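Local coordinates for protein putative branched-chain amino acid aminotransferase IlvE (Streptococcus mutans, PDB 4DQN) that probably transfers the amino group of leucine, isoleucine or valine to 2-oxoglutarate with the help of pyridoxal phosphate, as a class-IV branched-chain aminotransferase, at residues 259-264 / 320-325; 253-257 / 268-272. Residue numbers count along the deposited sequence, not the author numbering.

Interaction 1 of 2, residues 259-264 / 320-325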
ATOM      1  N   LEU A 259       2.896  14.441 -28.926  1.00 34.59           N
ATOM      2  CA  LEU A 259       2.328  15.596 -29.628  1.00 28.69           C
ATOM      3  C   LEU A 259       3.324  16.748 -29.720  1.00 34.57           C
ATOM      4  O   LEU A 259       3.432  17.389 -30.763  1.00 34.87           O
ATOM      5  CB  LEU A 259       1.025  16.060 -28.975  1.00 30.71           C
ATOM      6  CG  LEU A 259      -0.091  15.012 -28.963  1.00 30.08           C
ATOM      7  CD1 LEU A 259      -1.313  15.516 -28.215  1.00 26.57           C
ATOM      8  CD2 LEU A 259      -0.456  14.610 -30.397  1.00 27.67           C
ATOM      9  N   ALA A 260       4.063  17.001 -28.644  1.00 31.67           N
ATOM     10  CA  ALA A 260       5.093  18.042 -28.661  1.00 32.34           C
ATOM     11  C   ALA A 260       6.041  17.872 -29.850  1.00 34.82           C
ATOM     12  O   ALA A 260       6.353  18.837 -30.560  1.00 35.55           O
ATOM     13  CB  ALA A 260       5.875  18.043 -27.346  1.00 31.90           C
ATOM     14  N   GLU A 261       6.494  16.641 -30.069  1.00 33.24           N
ATOM     15  CA  GLU A 261       7.385  16.350 -31.188  1.00 36.89           C
ATOM     16  C   GLU A 261       6.650  16.384 -32.523  1.00 37.30           C
ATOM     17  O   GLU A 261       7.013  17.148 -33.422  1.00 37.29           O
ATOM     18  CB  GLU A 261       8.065  14.981 -31.012  1.00 34.86           C
ATOM     19  CG  GLU A 261       9.036  14.617 -32.154  1.00 39.16           C
ATOM     20  CD  GLU A 261       9.723  13.275 -31.962  1.00 40.31           C
ATOM     21  OE1 GLU A 261       9.651  12.709 -30.847  1.00 40.24           O
ATOM     22  OE2 GLU A 261      10.342  12.781 -32.928  1.00 38.49           O
ATOM     23  N   HIS A 262       5.615  15.557 -32.658  1.00 36.02           N
ATOM     24  CA  HIS A 262       5.040  15.291 -33.983  1.00 38.16           C
ATOM     25  C   HIS A 262       4.046  16.343 -34.477  1.00 37.86           C
ATOM     26  O   HIS A 262       3.695  16.366 -35.662  1.00 37.11           O
ATOM     27  CB  HIS A 262       4.439  13.878 -34.029  1.00 35.85           C
ATOM     28  CG  HIS A 262       5.448  12.795 -33.794  1.00 40.04           C
ATOM     29  ND1 HIS A 262       6.499  12.563 -34.655  1.00 44.75           N
ATOM     30  CD2 HIS A 262       5.583  11.897 -32.787  1.00 38.28           C
ATOM     31  CE1 HIS A 262       7.232  11.563 -34.194  1.00 40.71           C
ATOM     32  NE2 HIS A 262       6.698  11.143 -33.062  1.00 37.28           N
ATOM     33  N   ARG A 263       3.586  17.211 -33.581  1.00 36.20           N
ATOM     34  CA  ARG A 263       2.670  18.280 -33.971  1.00 31.38           C
ATOM     35  C   ARG A 263       3.359  19.634 -33.884  1.00 37.69           C
ATOM     36  O   ARG A 263       3.069  20.547 -34.668  1.00 30.99           O
ATOM     37  CB  ARG A 263       1.430  18.291 -33.069  1.00 36.84           C
ATOM     38  CG  ARG A 263       0.596  17.022 -33.114  1.00 36.41           C
ATOM     39  CD  ARG A 263      -0.042  16.883 -34.468  1.00 31.48           C
ATOM     40  NE  ARG A 263      -1.367  16.273 -34.380  1.00 43.60           N
ATOM     41  CZ  ARG A 263      -1.545  14.973 -34.488  1.00 32.80           C
ATOM     42  NH1 ARG A 263      -0.486  14.231 -34.685  1.00 43.02           N
ATOM     43  NH2 ARG A 263      -2.739  14.418 -34.426  1.00 31.59           N
ATOM     44  N   PHE A 264       4.263  19.779 -32.922  1.00 33.84           N
ATOM     45  CA  PHE A 264       4.841  21.099 -32.677  1.00 35.44           C
ATOM     46  C   PHE A 264       6.330  21.215 -32.998  1.00 32.48           C
ATOM     47  O   PHE A 264       6.912  22.295 -32.881  1.00 37.87           O
ATOM     48  CB  PHE A 264       4.532  21.554 -31.252  1.00 34.18           C
ATOM     49  CG  PHE A 264       3.061  21.736 -30.995  1.00 36.33           C
ATOM     50  CD1 PHE A 264       2.322  20.738 -30.376  1.00 35.61           C
ATOM     51  CD2 PHE A 264       2.415  22.900 -31.400  1.00 35.13           C
ATOM     52  CE1 PHE A 264       0.955  20.902 -30.148  1.00 35.02           C
ATOM     53  CE2 PHE A 264       1.055  23.072 -31.181  1.00 38.07           C
ATOM     54  CZ  PHE A 264       0.325  22.070 -30.550  1.00 36.39           C
ATOM     55  N   LYS A 320      -1.102  25.550 -25.984  1.00 31.37           N
ATOM     56  CA  LYS A 320      -1.088  24.889 -27.289  1.00 36.47           C
ATOM     57  C   LYS A 320      -1.150  23.376 -27.160  1.00 33.53           C
ATOM     58  O   LYS A 320      -1.824  22.703 -27.937  1.00 28.99           O
ATOM     59  CB  LYS A 320       0.173  25.282 -28.069  1.00 37.25           C
ATOM     60  CG  LYS A 320       0.023  26.551 -28.898  1.00 42.54           C
ATOM     61  CD  LYS A 320       1.384  27.176 -29.188  1.00 47.90           C
ATOM     62  CE  LYS A 320       2.417  26.121 -29.569  1.00 48.89           C
ATOM     63  NZ  LYS A 320       3.818  26.675 -29.594  1.00 51.57           N
ATOM     64  N   LEU A 321      -0.418  22.843 -26.191  1.00 31.84           N
ATOM     65  CA  LEU A 321      -0.415  21.406 -25.936  1.00 30.90           C
ATOM     66  C   LEU A 321      -1.767  20.958 -25.407  1.00 28.97           C
ATOM     67  O   LEU A 321      -2.274  19.905 -25.805  1.00 29.49           O
ATOM     68  CB  LEU A 321       0.687  21.042 -24.933  1.00 27.21           C
ATOM     69  CG  LEU A 321       2.122  21.219 -25.440  1.00 31.24           C
ATOM     70  CD1 LEU A 321       3.130  21.115 -24.290  1.00 33.62           C
ATOM     71  CD2 LEU A 321       2.427  20.185 -26.482  1.00 29.92           C
ATOM     72  N   TYR A 322      -2.340  21.750 -24.502  1.00 29.81           N
ATOM     73  CA  TYR A 322      -3.654  21.445 -23.928  1.00 30.37           C
ATOM     74  C   TYR A 322      -4.734  21.406 -25.005  1.00 30.07           C
ATOM     75  O   TYR A 322      -5.521  20.453 -25.077  1.00 28.20           O
ATOM     76  CB  TYR A 322      -4.028  22.476 -22.859  1.00 30.18           C
ATOM     77  CG  TYR A 322      -5.390  22.252 -22.205  1.00 35.20           C
ATOM     78  CD1 TYR A 322      -5.519  21.451 -21.067  1.00 33.84           C
ATOM     79  CD2 TYR A 322      -6.543  22.851 -22.715  1.00 33.04           C
ATOM     80  CE1 TYR A 322      -6.764  21.252 -20.462  1.00 35.15           C
ATOM     81  CE2 TYR A 322      -7.786  22.653 -22.124  1.00 34.74           C
ATOM     82  CZ  TYR A 322      -7.889  21.852 -20.994  1.00 38.02           C
ATOM     83  OH  TYR A 322      -9.121  21.653 -20.395  1.00 35.85           O
ATOM     84  N   ASP A 323      -4.778  22.453 -25.831  1.00 30.79           N
ATOM     85  CA  ASP A 323      -5.756  22.531 -26.918  1.00 30.35           C
ATOM     86  C   ASP A 323      -5.654  21.331 -27.861  1.00 30.19           C
ATOM     87  O   ASP A 323      -6.670  20.735 -28.240  1.00 31.92           O
ATOM     88  CB  ASP A 323      -5.595  23.848 -27.701  1.00 32.50           C
ATOM     89  CG  ASP A 323      -6.079  25.051 -26.916  1.00 36.25           C
ATOM     90  OD1 ASP A 323      -6.744  24.847 -25.874  1.00 34.98           O
ATOM     91  OD2 ASP A 323      -5.817  26.201 -27.342  1.00 37.14           O
ATOM     92  N   GLU A 324      -4.429  20.954 -28.214  1.00 27.97           N
ATOM     93  CA  GLU A 324      -4.210  19.854 -29.154  1.00 28.51           C
ATOM     94  C   GLU A 324      -4.544  18.492 -28.545  1.00 27.78           C
ATOM     95  O   GLU A 324      -5.156  17.648 -29.203  1.00 27.13           O
ATOM     96  CB  GLU A 324      -2.765  19.876 -29.673  1.00 29.70           C
ATOM     97  CG  GLU A 324      -2.481  18.900 -30.814  1.00 32.07           C
ATOM     98  CD  GLU A 324      -2.872  19.441 -32.184  1.00 31.41           C
ATOM     99  OE1 GLU A 324      -3.429  20.560 -32.274  1.00 30.75           O
ATOM    100  OE2 GLU A 324      -2.617  18.740 -33.185  1.00 29.74           O
ATOM    101  N   LEU A 325      -4.149  18.263 -27.298  1.00 27.71           N
ATOM    102  CA  LEU A 325      -4.448  16.976 -26.660  1.00 26.18           C
ATOM    103  C   LEU A 325      -5.946  16.780 -26.441  1.00 24.56           C
ATOM    104  O   LEU A 325      -6.495  15.741 -26.813  1.00 27.18           O
ATOM    105  CB  LEU A 325      -3.705  16.828 -25.327  1.00 27.00           C
ATOM    106  CG  LEU A 325      -4.021  15.568 -24.509  1.00 25.54           C
ATOM    107  CD1 LEU A 325      -3.577  14.317 -25.253  1.00 27.42           C
ATOM    108  CD2 LEU A 325      -3.374  15.635 -23.115  1.00 30.48           C
TER

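Interaction 2 of 2, residues 253-257 / 268-272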
ATOM      1  N   LYS A 253       1.432  11.876 -20.107  1.00 33.74           N
ATOM      2  CA  LYS A 253       2.821  12.268 -20.363  1.00 29.28           C
ATOM      3  C   LYS A 253       3.357  11.742 -21.688  1.00 30.38           C
ATOM      4  O   LYS A 253       3.986  12.484 -22.448  1.00 33.07           O
ATOM      5  CB  LYS A 253       3.745  11.807 -19.229  1.00 33.97           C
ATOM      6  CG  LYS A 253       5.204  11.786 -19.670  1.00 38.05           C
ATOM      7  CD  LYS A 253       6.150  11.278 -18.600  1.00 45.45           C
ATOM      8  CE  LYS A 253       6.204   9.765 -18.542  1.00 43.48           C
ATOM      9  NZ  LYS A 253       7.143   9.347 -17.450  1.00 48.35           N
ATOM     10  N   TYR A 254       3.117  10.465 -21.974  1.00 30.96           N
ATOM     11  CA  TYR A 254       3.591   9.900 -23.229  1.00 32.09           C
ATOM     12  C   TYR A 254       2.906  10.570 -24.405  1.00 32.75           C
ATOM     13  O   TYR A 254       3.544  10.856 -25.423  1.00 33.55           O
ATOM     14  CB  TYR A 254       3.374   8.384 -23.262  1.00 37.27           C
ATOM     15  CG  TYR A 254       4.354   7.657 -22.378  1.00 40.55           C
ATOM     16  CD1 TYR A 254       5.683   8.061 -22.323  1.00 43.26           C
ATOM     17  CD2 TYR A 254       3.951   6.599 -21.574  1.00 44.53           C
ATOM     18  CE1 TYR A 254       6.592   7.424 -21.515  1.00 50.76           C
ATOM     19  CE2 TYR A 254       4.859   5.948 -20.751  1.00 50.02           C
ATOM     20  CZ  TYR A 254       6.179   6.371 -20.728  1.00 50.94           C
ATOM     21  OH  TYR A 254       7.101   5.745 -19.919  1.00 57.98           O
ATOM     22  N   SER A 255       1.610  10.827 -24.256  1.00 30.66           N
ATOM     23  CA  SER A 255       0.838  11.527 -25.285  1.00 33.34           C
ATOM     24  C   SER A 255       1.369  12.941 -25.550  1.00 31.48           C
ATOM     25  O   SER A 255       1.458  13.369 -26.706  1.00 29.48           O
ATOM     26  CB  SER A 255      -0.634  11.576 -24.873  1.00 31.60           C
ATOM     27  OG  SER A 255      -1.146  10.256 -24.748  1.00 31.12           O
ATOM     28  N   LEU A 256       1.722  13.657 -24.482  1.00 29.37           N
ATOM     29  CA  LEU A 256       2.251  15.016 -24.593  1.00 30.45           C
ATOM     30  C   LEU A 256       3.637  15.013 -25.227  1.00 32.95           C
ATOM     31  O   LEU A 256       3.939  15.857 -26.079  1.00 31.81           O
ATOM     32  CB  LEU A 256       2.286  15.706 -23.221  1.00 31.69           C
ATOM     33  CG  LEU A 256       0.904  16.150 -22.718  1.00 33.15           C
ATOM     34  CD1 LEU A 256       0.973  16.787 -21.347  1.00 30.04           C
ATOM     35  CD2 LEU A 256       0.252  17.116 -23.720  1.00 30.74           C
ATOM     36  N   LEU A 257       4.467  14.062 -24.812  1.00 33.87           N
ATOM     37  CA  LEU A 257       5.766  13.815 -25.439  1.00 33.31           C
ATOM     38  C   LEU A 257       5.603  13.661 -26.945  1.00 36.61           C
ATOM     39  O   LEU A 257       6.338  14.261 -27.746  1.00 33.75           O
ATOM     40  CB  LEU A 257       6.333  12.509 -24.892  1.00 33.19           C
ATOM     41  CG  LEU A 257       7.647  12.428 -24.111  1.00 41.07           C
ATOM     42  CD1 LEU A 257       8.209  13.780 -23.736  1.00 34.77           C
ATOM     43  CD2 LEU A 257       7.457  11.553 -22.878  1.00 36.83           C
ATOM     44  N   ALA A 268      11.405  16.536 -27.430  1.00 38.62           N
ATOM     45  CA  ALA A 268      10.579  16.035 -26.336  1.00 38.76           C
ATOM     46  C   ALA A 268      11.271  14.848 -25.702  1.00 39.89           C
ATOM     47  O   ALA A 268      11.338  13.768 -26.305  1.00 40.44           O
ATOM     48  CB  ALA A 268       9.199  15.621 -26.863  1.00 39.18           C
ATOM     49  N   ILE A 269      11.773  15.035 -24.481  1.00 36.89           N
ATOM     50  CA  ILE A 269      12.551  13.982 -23.838  1.00 39.83           C
ATOM     51  C   ILE A 269      12.204  13.719 -22.379  1.00 40.92           C
ATOM     52  O   ILE A 269      11.727  14.603 -21.656  1.00 36.62           O
ATOM     53  CB  ILE A 269      14.073  14.262 -23.913  1.00 41.38           C
ATOM     54  CG1 ILE A 269      14.426  15.525 -23.123  1.00 40.52           C
ATOM     55  CG2 ILE A 269      14.544  14.346 -25.375  1.00 45.96           C
ATOM     56  CD1 ILE A 269      15.740  15.396 -22.347  1.00 41.97           C
ATOM     57  N   GLU A 270      12.447  12.480 -21.969  1.00 40.92           N
ATOM     58  CA  GLU A 270      12.397  12.106 -20.573  1.00 38.64           C
ATOM     59  C   GLU A 270      13.830  12.227 -20.066  1.00 45.49           C
ATOM     60  O   GLU A 270      14.716  11.479 -20.500  1.00 42.01           O
ATOM     61  CB  GLU A 270      11.900  10.664 -20.419  1.00 41.38           C
ATOM     62  CG  GLU A 270      10.553  10.361 -21.092  1.00 39.60           C
ATOM     63  CD  GLU A 270      10.068   8.951 -20.806  1.00 45.12           C
ATOM     64  OE1 GLU A 270      10.071   8.546 -19.626  1.00 49.45           O
ATOM     65  OE2 GLU A 270       9.689   8.241 -21.759  1.00 53.27           O
ATOM     66  N   GLY A 271      14.065  13.178 -19.167  1.00 39.12           N
ATOM     67  CA  GLY A 271      15.387  13.373 -18.599  1.00 41.19           C
ATOM     68  C   GLY A 271      15.278  13.785 -17.149  1.00 43.94           C
ATOM     69  O   GLY A 271      14.171  13.985 -16.642  1.00 43.25           O
ATOM     70  N   ASP A 272      16.396  13.922 -16.452  1.00 44.54           N
ATOM     71  CA  ASP A 272      16.254  14.368 -15.078  1.00 42.52           C
ATOM     72  C   ASP A 272      16.031  15.882 -15.000  1.00 42.69           C
ATOM     73  O   ASP A 272      16.430  16.642 -15.896  1.00 38.74           O
ATOM     74  CB  ASP A 272      17.363  13.845 -14.155  1.00 51.07           C
ATOM     75  CG  ASP A 272      18.740  14.187 -14.641  1.00 50.52           C
ATOM     76  OD1 ASP A 272      18.913  15.290 -15.204  1.00 56.09           O
ATOM     77  OD2 ASP A 272      19.651  13.349 -14.450  1.00 47.88           O
TER

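Interaction 1 of 2, residues 259-264 / 320-325
A salt bridge joins R263 to E324, with NE of R263 donating to OE2 of E324 at 3.0 Å. It lies on the partly exposed side of a helix-helix contact between the C-terminal end of helix 251-262 and helix 316-329, in the class-IV aminotransferase fold. E324 meets the guanidinium near its plane, as a hydrogen bond from NE requires; NH2 of R263 has a second, weak partner in the carbonyl of K334. F264 sets its ring against the facing helix, with CB of E324 at the ring edge, 3.9 Å from CE1, and CD2 3.7 Å from CE of K320, whose aliphatic chain can pack against a ring while its amine stays near solvent. Deeper in, the residues are purely apolar. CD2 of L321 lies 4.2 Å from CB of A260, small enough to let the backbones approach, and 3.9 Å from CD1 of F264, and L259 points toward the other helix, placing CD1 3.9 Å from CD1 of L325.

Interaction 2 of 2, residues 253-257 / 268-272
L257 spreads its side chain over the strand, CD1 lying 3.8 Å from CB of A268 and CD2 3.8 Å from CG of E270. A branched apolar residue suits this position because it can span the two alternate strand residues, A268 and E270, whose CA-to-CB bonds point toward the helix, while that of I269 between them points away. A268 fits because its methyl is short: CB comes within 3.3 Å of the carbonyl O of L257, where the CA atoms of the two residues are 5.4 Å apart. One helical turn earlier the chemistry becomes polar. NZ of K253 and OE1 of E270 form a long salt bridge at 3.7 Å, and OE2 of E270 reaches the edge of the Y254 ring, 3.2 Å from CE1, where the positively polarised ring hydrogens favour a carboxylate. E270 thus offers its CG methylene to L257 and its charge to K253. The helix and strand segments run at 144° to each other, with axes 9.0 Å apart, as expected where a helix leads back into the following strand of a beta-alpha-beta crossover. Here helix 251-262 connects the parallel strands 238-241 and 267-270; K253 also touches T241, L256 and L257 both touch F239, and L256 also reaches C287 of strand 281-288 and helix 316-329.

How the interactions relate
Helix 251-262 takes part in both contacts, first through its N-terminal half with strand 267-270 in interaction 2 and then, through its C-terminal end, with helix 316-329 in interaction 1. Interaction 1 is partly buried and combines an aromatic ring and leucines with a close salt bridge. Interaction 2 is a surface contact by burial and smaller, 238 against 384 Å² of buried area, and relies on one leucine, an alanine and a long salt bridge. The two meet directly: CD2 of L256 lies 4.0 Å from CD2 of L325, and CB of A260 is 4.1 Å from CB of A268, so apolar packing continues from strand through shared helix to second helix.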